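Local coordinates for antibiotic biosynthesis monooxygenase (Thermus thermophilus, PDB 1IUJ), which is of unproven function but binds zinc and may be a monooxygenase of the antibiotic biosynthesis monooxygenase family, at residues Asn6-Arg11 against Glu84-Pro89; Arg37-Arg42 against Met53-Ser58. All blocks are in the same frame, centred on the assembly; numbering follows the deposited sequence.

How the contacts relate
Both contacts reach the antiparallel sheet of a ferredoxin-like, dimeric alpha-beta barrel fold, in which strands run in the order 35-43, 50-56, 2-8, 91-100. Contact 1 lies at the end of strand 2-8, where it ties the chain leaving the strand to the loop before strand 91-100. Contact 2 is the hairpin of strands 35-43 and 50-56, nested along the chain inside the loop that contact 1 closes. Their centres are 18 Å apart and their nearest atoms about 5 Å, without touching; neighbouring strands 2-8 and 50-56 connect them. Through strand 35-43 the sheet runs on across the dimer interface, so contact 2 belongs to the sheet both subunits share, whereas contact 1 meets the second subunit through R7.

Contact 1. Residues Asn6-Arg11 against Glu84-Pro89; sequences NRIPVR and EAFLGP
In this dimeric alpha-beta barrel fold, the chain leaving strand 2-8 meets the loop before strand 91-100 through a single beta bridge, V10 with F86. The F86 ring, its CG anti to the carbonyl carbon (chi1 -51°), lies alongside I8 and heads in the same direction. Its CE1 touches I8 CG2 at 3.6 Å and V10 CB at 4.0 Å, so one corner of the ring meets both branched side chains. A85 CB sits over one face of the ring, offset toward the rim, and F18 of helix 15-29 packs on I8 and V10 from outside the pair. P9, the centre of an inverse gamma turn, directs its ring at the loop, with CG 3.4 Å from G88 O and CB beside L87 CB. The turn also presents P9 O to L87 N in a 2.9 Å hydrogen bond nearly along the C=O axis. A straighter bond joins R11 N to A85 O at 2.8 Å, with 176° at the hydrogen. R7 leads away to a salt bridge with E93 of the second subunit. The R11 chain bends at chi3 (-132°) to bring its guanidinium edge to the backbone of E84, while L87 CD2 lies over one side of it, touching mainly the aliphatic R11 CG. There E84 O accepts two weak hydrogen bonds, from R11 NE at 2.5 Å and from R11 NH1 at 2.7 Å.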
ATOM      1  N   ASN B   6      -7.030   3.349   0.478  1.00 11.70           N
ATOM      2  CA  ASN B   6      -8.320   3.504   1.129  1.00 11.71           C
ATOM      3  C   ASN B   6      -8.533   2.250   1.925  1.00 12.89           C
ATOM      4  O   ASN B   6      -8.678   1.161   1.335  1.00 13.56           O
ATOM      5  CB  ASN B   6      -9.389   3.664   0.071  1.00 11.53           C
ATOM      6  CG  ASN B   6     -10.679   4.308   0.604  1.00 12.99           C
ATOM      7  OD1 ASN B   6     -11.654   4.456  -0.158  1.00 19.30           O
ATOM      8  ND2 ASN B   6     -10.699   4.695   1.863  1.00 14.67           N
ATOM      9  N   ARG B   7      -8.490   2.393   3.246  1.00 12.89           N
ATOM     10  CA  ARG B   7      -8.642   1.254   4.164  1.00 13.32           C
ATOM     11  C   ARG B   7     -10.112   1.090   4.506  1.00 14.16           C
ATOM     12  O   ARG B   7     -10.727   1.977   5.101  1.00 14.92           O
ATOM     13  CB  ARG B   7      -7.806   1.486   5.436  1.00 13.16           C
ATOM     14  CG  ARG B   7      -6.308   1.817   5.161  1.00 12.29           C
ATOM     15  CD  ARG B   7      -5.590   2.272   6.411  1.00 12.70           C
ATOM     16  NE  ARG B   7      -5.607   1.281   7.484  1.00 16.38           N
ATOM     17  CZ  ARG B   7      -4.802   0.217   7.523  1.00 16.01           C
ATOM     18  NH1 ARG B   7      -3.915   0.000   6.557  1.00 16.18           N
ATOM     19  NH2 ARG B   7      -4.886  -0.634   8.538  1.00 18.56           N
ATOM     20  N   ILE B   8     -10.678  -0.049   4.105  1.00 13.14           N
ATOM     21  CA  ILE B   8     -12.120  -0.268   4.175  1.00 13.84           C
ATOM     22  C   ILE B   8     -12.354  -1.498   5.033  1.00 14.15           C
ATOM     23  O   ILE B   8     -12.002  -2.609   4.616  1.00 15.27           O
ATOM     24  CB  ILE B   8     -12.694  -0.411   2.755  1.00 14.57           C
ATOM     25  CG1 ILE B   8     -12.443   0.896   1.962  1.00 15.02           C
ATOM     26  CG2 ILE B   8     -14.187  -0.785   2.819  1.00 15.79           C
ATOM     27  CD1 ILE B   8     -12.571   0.739   0.478  1.00 19.69           C
ATOM     28  N   PRO B   9     -12.923  -1.319   6.233  1.00 14.50           N
ATOM     29  CA  PRO B   9     -13.104  -2.420   7.167  1.00 15.68           C
ATOM     30  C   PRO B   9     -14.379  -3.182   6.852  1.00 15.83           C
ATOM     31  O   PRO B   9     -15.372  -3.081   7.586  1.00 17.23           O
ATOM     32  CB  PRO B   9     -13.195  -1.706   8.533  1.00 15.25           C
ATOM     33  CG  PRO B   9     -13.830  -0.396   8.198  1.00 15.65           C
ATOM     34  CD  PRO B   9     -13.401  -0.040   6.793  1.00 15.37           C
ATOM     35  N   VAL B  10     -14.334  -3.956   5.781  1.00 16.65           N
ATOM     36  CA  VAL B  10     -15.477  -4.814   5.403  1.00 16.95           C
ATOM     37  C   VAL B  10     -15.426  -6.157   6.098  1.00 17.62           C
ATOM     38  O   VAL B  10     -14.373  -6.816   6.141  1.00 18.79           O
ATOM     39  CB  VAL B  10     -15.604  -4.961   3.864  1.00 16.43           C
ATOM     40  CG1 VAL B  10     -14.379  -5.598   3.258  1.00 16.79           C
ATOM     41  CG2 VAL B  10     -16.858  -5.747   3.473  1.00 17.21           C
ATOM     42  N   ARG B  11     -16.569  -6.556   6.656  1.00 17.43           N
ATOM     43  CA  ARG B  11     -16.724  -7.856   7.325  1.00 18.42           C
ATOM     44  C   ARG B  11     -16.546  -9.012   6.321  1.00 18.18           C
ATOM     45  O   ARG B  11     -16.873  -8.876   5.131  1.00 17.56           O
ATOM     46  CB  ARG B  11     -18.108  -7.906   7.997  1.00 17.27           C
ATOM     47  CG  ARG B  11     -18.325  -6.931   9.162  1.00 20.12           C
ATOM     48  CD  ARG B  11     -19.614  -7.223   9.935  1.00 27.11           C
ATOM     49  NE  ARG B  11     -20.450  -6.043  10.199  1.00 34.60           N
ATOM     50  CZ  ARG B  11     -21.151  -5.845  11.328  1.00 36.22           C
ATOM     51  NH1 ARG B  11     -21.896  -4.750  11.477  1.00 36.17           N
ATOM     52  NH2 ARG B  11     -21.099  -6.732  12.318  1.00 37.23           N
ATOM     53  N   GLU B  84     -24.181  -2.152   7.501  1.00 26.76           N
ATOM     54  CA  GLU B  84     -23.828  -3.228   8.411  1.00 25.72           C
ATOM     55  C   GLU B  84     -22.623  -4.035   7.943  1.00 23.56           C
ATOM     56  O   GLU B  84     -22.032  -4.758   8.737  1.00 23.61           O
ATOM     57  CB  GLU B  84     -25.027  -4.162   8.588  1.00 26.81           C
ATOM     58  CG  GLU B  84     -26.210  -3.523   9.310  1.00 28.93           C
ATOM     59  CD  GLU B  84     -27.093  -2.650   8.436  1.00 30.96           C
ATOM     60  OE1 GLU B  84     -28.065  -2.086   8.984  1.00 33.71           O
ATOM     61  OE2 GLU B  84     -26.830  -2.511   7.218  1.00 33.03           O
ATOM     62  N   ALA B  85     -22.279  -3.921   6.664  1.00 21.85           N
ATOM     63  CA  ALA B  85     -21.166  -4.662   6.086  1.00 20.21           C
ATOM     64  C   ALA B  85     -19.824  -4.209   6.674  1.00 20.25           C
ATOM     65  O   ALA B  85     -18.842  -4.925   6.569  1.00 21.09           O
ATOM     66  CB  ALA B  85     -21.134  -4.511   4.573  1.00 20.06           C
ATOM     67  N   PHE B  86     -19.809  -3.030   7.269  1.00 20.50           N
ATOM     68  CA  PHE B  86     -18.544  -2.406   7.679  1.00 20.88           C
ATOM     69  C   PHE B  86     -18.404  -2.233   9.179  1.00 21.47           C
ATOM     70  O   PHE B  86     -19.390  -1.929   9.880  1.00 22.48           O
ATOM     71  CB  PHE B  86     -18.386  -1.067   6.969  1.00 20.77           C
ATOM     72  CG  PHE B  86     -18.583  -1.147   5.476  1.00 20.04           C
ATOM     73  CD1 PHE B  86     -17.538  -1.515   4.638  1.00 18.57           C
ATOM     74  CD2 PHE B  86     -19.835  -0.868   4.912  1.00 20.36           C
ATOM     75  CE1 PHE B  86     -17.705  -1.595   3.253  1.00 16.77           C
ATOM     76  CE2 PHE B  86     -20.032  -0.966   3.541  1.00 18.89           C
ATOM     77  CZ  PHE B  86     -18.969  -1.327   2.689  1.00 18.59           C
ATOM     78  N   LEU B  87     -17.189  -2.405   9.695  1.00 20.82           N
ATOM     79  CA  LEU B  87     -16.980  -2.185  11.123  1.00 21.89           C
ATOM     80  C   LEU B  87     -16.849  -0.718  11.547  1.00 21.91           C
ATOM     81  O   LEU B  87     -16.897  -0.403  12.743  1.00 22.43           O
ATOM     82  CB  LEU B  87     -15.758  -2.947  11.616  1.00 21.41           C
ATOM     83  CG  LEU B  87     -15.610  -4.450  11.484  1.00 22.86           C
ATOM     84  CD1 LEU B  87     -14.230  -4.839  12.001  1.00 23.57           C
ATOM     85  CD2 LEU B  87     -16.699  -5.235  12.212  1.00 25.83           C
ATOM     86  N   GLY B  88     -16.707   0.168  10.573  1.00 22.50           N
ATOM     87  CA  GLY B  88     -16.363   1.557  10.814  1.00 22.58           C
ATOM     88  C   GLY B  88     -16.209   2.322   9.515  1.00 22.60           C
ATOM     89  O   GLY B  88     -16.411   1.743   8.442  1.00 22.05           O
ATOM     90  N   PRO B  89     -15.843   3.605   9.593  1.00 21.77           N
ATOM     91  CA  PRO B  89     -15.608   4.413   8.395  1.00 21.13           C
ATOM     92  C   PRO B  89     -14.354   3.939   7.690  1.00 19.69           C
ATOM     93  O   PRO B  89     -13.488   3.292   8.300  1.00 19.44           O
ATOM     94  CB  PRO B  89     -15.399   5.840   8.950  1.00 21.50           C
ATOM     95  CG  PRO B  89     -14.996   5.653  10.349  1.00 21.90           C
ATOM     96  CD  PRO B  89     -15.644   4.381  10.836  1.00 22.93           C
TER

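Contact 2. Residues Arg37-Arg42 against Met53-Ser58; sequences RNLVLR and MTLWES
M53 CE presses on L39 CD1 at 3.4 Å, closer than two methyls normally sit, where the two side chains run alongside each other on one face of an antiparallel hairpin. M53 starts with CG anti to the backbone N (chi1 -179°) and bends at chi3 (61°), which turns the methyl onto L39. L55 CD1 and L41 CD1 approach this cluster more loosely. On the other face N38 and T54, a non-hydrogen-bonded pair, meet at a slant, and N38 ND2 gives T54 OG1 a weak hydrogen bond of 2.7 Å. The backbone sets these positions. L39 and M53 exchange two hydrogen bonds, each 2.8 Å between N and O. L55 N reaches R37 O almost straight, at 178°, but the return bond from R37 N to L55 O is longer, 3.3 Å, with the donor above the carbonyl plane. R37 extends away to a salt bridge with D100 of the second subunit. Residues L39-R42 continue the sheet as an antiparallel ladder with a strand of that subunit. Helix 15-29 packs on the N38 face through F22 and A26, while strand 2-8 flanks strand 50-56, its V3 and M5 meeting M53.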
ATOM      1  N   ARG B  37      -2.348   2.758 -11.978  1.00 15.99           N
ATOM      2  CA  ARG B  37      -2.614   1.364 -11.563  1.00 14.81           C
ATOM      3  C   ARG B  37      -3.539   1.317 -10.364  1.00 15.16           C
ATOM      4  O   ARG B  37      -3.489   2.216  -9.536  1.00 13.41           O
ATOM      5  CB  ARG B  37      -1.313   0.639 -11.231  1.00 14.69           C
ATOM      6  CG  ARG B  37      -1.409  -0.853 -11.006  1.00 15.41           C
ATOM      7  CD  ARG B  37      -0.060  -1.447 -10.865  1.00 17.23           C
ATOM      8  NE  ARG B  37      -0.106  -2.904 -10.808  1.00 19.07           N
ATOM      9  CZ  ARG B  37       0.971  -3.644 -10.654  1.00 22.38           C
ATOM     10  NH1 ARG B  37       2.164  -3.061 -10.527  1.00 23.56           N
ATOM     11  NH2 ARG B  37       0.858  -4.964 -10.590  1.00 20.61           N
ATOM     12  N   ASN B  38      -4.408   0.301 -10.296  1.00 14.62           N
ATOM     13  CA  ASN B  38      -5.268   0.095  -9.122  1.00 14.61           C
ATOM     14  C   ASN B  38      -5.109  -1.336  -8.636  1.00 15.21           C
ATOM     15  O   ASN B  38      -5.133  -2.268  -9.431  1.00 15.56           O
ATOM     16  CB  ASN B  38      -6.748   0.360  -9.465  1.00 15.32           C
ATOM     17  CG  ASN B  38      -7.682   0.205  -8.263  1.00 14.99           C
ATOM     18  OD1 ASN B  38      -8.430  -0.787  -8.152  1.00 20.23           O
ATOM     19  ND2 ASN B  38      -7.670   1.185  -7.376  1.00 15.23           N
ATOM     20  N   LEU B  39      -4.984  -1.528  -7.329  1.00 14.53           N
ATOM     21  CA  LEU B  39      -4.943  -2.881  -6.762  1.00 15.23           C
ATOM     22  C   LEU B  39      -5.920  -2.971  -5.624  1.00 14.92           C
ATOM     23  O   LEU B  39      -6.060  -2.025  -4.839  1.00 14.71           O
ATOM     24  CB  LEU B  39      -3.545  -3.249  -6.291  1.00 15.82           C
ATOM     25  CG  LEU B  39      -2.456  -3.199  -7.360  1.00 18.41           C
ATOM     26  CD1 LEU B  39      -1.761  -1.831  -7.426  1.00 20.55           C
ATOM     27  CD2 LEU B  39      -1.469  -4.311  -7.115  1.00 23.84           C
ATOM     28  N   VAL B  40      -6.660  -4.073  -5.555  1.00 13.59           N
ATOM     29  CA  VAL B  40      -7.486  -4.311  -4.399  1.00 13.27           C
ATOM     30  C   VAL B  40      -6.830  -5.437  -3.607  1.00 13.86           C
ATOM     31  O   VAL B  40      -6.493  -6.493  -4.154  1.00 13.57           O
ATOM     32  CB  VAL B  40      -8.924  -4.691  -4.787  1.00 13.34           C
ATOM     33  CG1 VAL B  40      -9.780  -4.869  -3.514  1.00 13.77           C
ATOM     34  CG2 VAL B  40      -9.538  -3.651  -5.786  1.00 14.82           C
ATOM     35  N   LEU B  41      -6.617  -5.174  -2.330  1.00 13.17           N
ATOM     36  CA  LEU B  41      -5.770  -6.018  -1.476  1.00 13.12           C
ATOM     37  C   LEU B  41      -6.588  -6.595  -0.334  1.00 12.67           C
ATOM     38  O   LEU B  41      -7.128  -5.874   0.497  1.00 11.91           O
ATOM     39  CB  LEU B  41      -4.603  -5.169  -0.934  1.00 12.57           C
ATOM     40  CG  LEU B  41      -3.698  -4.514  -1.936  1.00 14.03           C
ATOM     41  CD1 LEU B  41      -2.655  -3.677  -1.216  1.00 15.42           C
ATOM     42  CD2 LEU B  41      -3.000  -5.521  -2.857  1.00 15.55           C
ATOM     43  N   ARG B  42      -6.709  -7.929  -0.316  1.00 13.85           N
ATOM     44  CA  ARG B  42      -7.439  -8.620   0.752  1.00 14.39           C
ATOM     45  C   ARG B  42      -6.490  -8.897   1.923  1.00 14.27           C
ATOM     46  O   ARG B  42      -5.385  -9.413   1.681  1.00 15.09           O
ATOM     47  CB  ARG B  42      -7.976  -9.969   0.234  1.00 15.09           C
ATOM     48  CG  ARG B  42      -8.838 -10.743   1.243  1.00 17.33           C
ATOM     49  CD  ARG B  42      -9.265 -12.110   0.729  1.00 22.28           C
ATOM     50  NE  ARG B  42      -8.106 -12.917   0.386  1.00 26.38           N
ATOM     51  CZ  ARG B  42      -8.090 -13.830  -0.582  1.00 29.27           C
ATOM     52  NH1 ARG B  42      -9.189 -14.087  -1.295  1.00 27.50           N
ATOM     53  NH2 ARG B  42      -6.971 -14.499  -0.830  1.00 31.20           N
ATOM     54  N   MET B  53      -5.609   0.336  -3.315  1.00 12.44           N
ATOM     55  CA  MET B  53      -4.397   1.116  -3.523  1.00 12.98           C
ATOM     56  C   MET B  53      -4.399   1.625  -4.943  1.00 13.26           C
ATOM     57  O   MET B  53      -4.536   0.840  -5.893  1.00 13.26           O
ATOM     58  CB  MET B  53      -3.157   0.254  -3.322  1.00 13.22           C
ATOM     59  CG  MET B  53      -1.905   1.060  -3.508  1.00 16.73           C
ATOM     60  SD  MET B  53      -0.501   0.084  -3.082  1.00 25.95           S
ATOM     61  CE  MET B  53      -0.610  -1.236  -4.245  1.00 26.88           C
ATOM     62  N   THR B  54      -4.223   2.925  -5.105  1.00 12.98           N
ATOM     63  CA  THR B  54      -4.303   3.498  -6.441  1.00 12.99           C
ATOM     64  C   THR B  54      -3.113   4.379  -6.689  1.00 12.30           C
ATOM     65  O   THR B  54      -2.720   5.162  -5.809  1.00 12.85           O
ATOM     66  CB  THR B  54      -5.590   4.287  -6.592  1.00 12.81           C
ATOM     67  OG1 THR B  54      -6.714   3.445  -6.287  1.00 13.10           O
ATOM     68  CG2 THR B  54      -5.792   4.710  -8.092  1.00 13.10           C
ATOM     69  N   LEU B  55      -2.480   4.171  -7.842  1.00 12.17           N
ATOM     70  CA  LEU B  55      -1.272   4.893  -8.242  1.00 12.60           C
ATOM     71  C   LEU B  55      -1.640   5.919  -9.291  1.00 12.76           C
ATOM     72  O   LEU B  55      -2.305   5.582 -10.273  1.00 13.29           O
ATOM     73  CB  LEU B  55      -0.254   3.916  -8.851  1.00 12.83           C
ATOM     74  CG  LEU B  55       0.619   3.088  -7.910  1.00 17.01           C
ATOM     75  CD1 LEU B  55      -0.222   2.210  -6.973  1.00 19.77           C
ATOM     76  CD2 LEU B  55       1.551   2.239  -8.808  1.00 17.44           C
ATOM     77  N   TRP B  56      -1.201   7.153  -9.071  1.00 11.11           N
ATOM     78  CA  TRP B  56      -1.524   8.300  -9.948  1.00 11.73           C
ATOM     79  C   TRP B  56      -0.255   9.030 -10.373  1.00 12.51           C
ATOM     80  O   TRP B  56       0.731   9.064  -9.639  1.00 12.84           O
ATOM     81  CB  TRP B  56      -2.381   9.290  -9.129  1.00 11.52           C
ATOM     82  CG  TRP B  56      -3.786   8.777  -8.811  1.00 10.76           C
ATOM     83  CD1 TRP B  56      -4.249   8.276  -7.624  1.00 13.84           C
ATOM     84  CD2 TRP B  56      -4.904   8.808  -9.696  1.00 14.03           C
ATOM     85  NE1 TRP B  56      -5.579   7.935  -7.739  1.00 15.32           N
ATOM     86  CE2 TRP B  56      -6.010   8.272  -8.999  1.00 13.15           C
ATOM     87  CE3 TRP B  56      -5.083   9.233 -11.021  1.00 14.33           C
ATOM     88  CZ2 TRP B  56      -7.273   8.129  -9.595  1.00 13.89           C
ATOM     89  CZ3 TRP B  56      -6.342   9.089 -11.609  1.00 14.56           C
ATOM     90  CH2 TRP B  56      -7.411   8.559 -10.893  1.00 13.69           C
ATOM     91  N   GLU B  57      -0.280   9.667 -11.554  1.00 13.84           N
ATOM     92  CA  GLU B  57       0.866  10.472 -11.988  1.00 14.94           C
ATOM     93  C   GLU B  57       1.167  11.637 -11.040  1.00 14.17           C
ATOM     94  O   GLU B  57       2.325  12.043 -10.887  1.00 15.48           O
ATOM     95  CB  GLU B  57       0.576  11.026 -13.396  1.00 15.89           C
ATOM     96  CG  GLU B  57       1.718  11.713 -14.090  1.00 23.10           C
ATOM     97  CD  GLU B  57       2.412  10.750 -15.021  1.00 30.61           C
ATOM     98  OE1 GLU B  57       3.260   9.982 -14.518  1.00 34.00           O
ATOM     99  OE2 GLU B  57       2.082  10.737 -16.243  1.00 34.19           O
ATOM    100  N   SER B  58       0.114  12.164 -10.400  1.00 13.68           N
ATOM    101  CA  SER B  58       0.226  13.299  -9.497  1.00 12.77           C
ATOM    102  C   SER B  58      -0.959  13.398  -8.583  1.00 11.37           C
ATOM    103  O   SER B  58      -2.008  12.841  -8.867  1.00 10.98           O
ATOM    104  CB  SER B  58       0.338  14.613 -10.277  1.00 13.03           C
ATOM    105  OG  SER B  58      -0.894  14.934 -10.939  1.00 15.92           O
TER